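Local coordinates for adenylyltransferase thiF (Escherichia coli, PDB 1ZUD) that catalyses the ATP-dependent adenylation of the C-terminal glycine carboxyl group of the sulfur carrier protein ThiS in thiamin biosynthesis, at the interface of chains A and B. Coordinates in Å, arbitrary orientation; residue numbers count along the deposited sequence, not the author numbering. Chains: chain A/B, Adenylyltransferase thiF.

The interface of chains A and B. Residues chain A 11, 14; chain B 186-187.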
ATOM      1  N   ARG A  11       5.417  -7.557  18.437  1.00 24.52           N
ATOM      2  CA  ARG A  11       4.789  -6.303  17.993  1.00 27.49           C
ATOM      3  C   ARG A  11       3.383  -6.447  17.452  1.00 27.67           C
ATOM      4  O   ARG A  11       2.634  -5.461  17.424  1.00 30.60           O
ATOM      5  CB  ARG A  11       5.687  -5.588  16.974  0.50 31.05           C
ATOM      6  CG  ARG A  11       7.076  -5.261  17.506  0.50 41.19           C
ATOM      7  CD  ARG A  11       7.054  -4.975  19.012  0.50 45.13           C
ATOM      8  NE  ARG A  11       8.112  -4.061  19.427  0.50 52.03           N
ATOM      9  CZ  ARG A  11       8.132  -2.757  19.152  0.50 56.55           C
ATOM     10  NH1 ARG A  11       7.145  -2.201  18.458  0.50 56.80           N
ATOM     11  NH2 ARG A  11       9.141  -2.002  19.573  0.50 56.62           N
ATOM     12  N   LEU A  14       1.008  -7.413  20.725  1.00 19.04           N
ATOM     13  CA  LEU A  14       0.653  -6.242  21.526  1.00 20.67           C
ATOM     14  C   LEU A  14      -0.696  -5.705  21.071  1.00 19.06           C
ATOM     15  O   LEU A  14      -1.415  -5.053  21.859  1.00 23.12           O
ATOM     16  CB  LEU A  14       1.724  -5.139  21.395  1.00 22.49           C
ATOM     17  CG  LEU A  14       3.078  -5.340  22.055  1.00 27.39           C
ATOM     18  CD1 LEU A  14       3.972  -4.169  21.635  1.00 24.72           C
ATOM     19  CD2 LEU A  14       2.964  -5.368  23.585  1.00 30.05           C
TER
ATOM     20  N   THR B 186       6.252   1.911  22.930  1.00 45.10           N
ATOM     21  CA  THR B 186       6.159   1.764  21.471  1.00 53.01           C
ATOM     22  C   THR B 186       5.098   0.658  21.277  1.00 52.14           C
ATOM     23  O   THR B 186       5.271  -0.486  21.736  1.00 53.91           O
ATOM     24  CB  THR B 186       7.564   1.407  20.887  1.00 58.15           C
ATOM     25  OG1 THR B 186       7.559   1.503  19.451  1.00 53.02           O
ATOM     26  CG2 THR B 186       8.002   0.002  21.342  1.00 60.56           C
ATOM     27  N   ALA B 187       3.993   1.027  20.620  1.00 46.00           N
ATOM     28  CA  ALA B 187       2.832   0.147  20.452  1.00 41.02           C
ATOM     29  C   ALA B 187       2.905  -0.918  19.356  1.00 30.58           C
ATOM     30  O   ALA B 187       3.896  -1.039  18.662  1.00 37.80           O
ATOM     31  CB  ALA B 187       1.606   0.996  20.245  1.00 38.86           C
TER
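A:Arg11 reaches over to B:Thr186 in the ThiF homodimer interface, a two-fold contact that brings an ATP-binding arginine of one subunit up to the chain just past the catalytic cysteine of the other. The patch is one small part of that interface, with a symmetry twin; it hides 124 Å² of protein surface, and the arginine and the threonine account for most of it. The two side chains meet at roughly a right angle. The threonine methyl comes in obliquely at the terminal-nitrogen rim of the guanidinium, on the NH2 side and tilted well off the plane. CG2 of B:Thr186 is 3.5 Å from CZ of A:Arg11; its separation from NH2 is too short to be trusted. The hydroxyl OG1 of B:Thr186 lies farther out past the terminal nitrogens, 3.8 Å from NH2 of A:Arg11. OG1 is anti to the threonine's own backbone nitrogen (chi1 -169°), which leaves the methyl to face the arginine. On the other branch, NH1 of A:Arg11 approaches the carbonyl O of B:Ala187 at 3.5 Å, with that oxygen well off the guanidinium plane, so any attraction is likely to be loosely electrostatic. The arginine chain gets there through a sharp bend, chi2 -32°. Beside it, CD1 of A:Leu14 points toward the B:Thr186 carbonyl O, 3.9 Å away. Replacing A:Arg11 with an alanine would probably leave the B:Thr186 methyl without the guanidinium rim it packs against and take a positive charge from the ATP site. A:Arg11 belongs to the short helix 10-13, and A:Leu14, itself a residue of a calcium site, follows directly in the loop. B:Thr186 and B:Ala187 lead toward helix 191-210; B:Thr186 comes two residues after the active-site B:Cys184, across a break in the model, so the contact does not show where that cysteine lies.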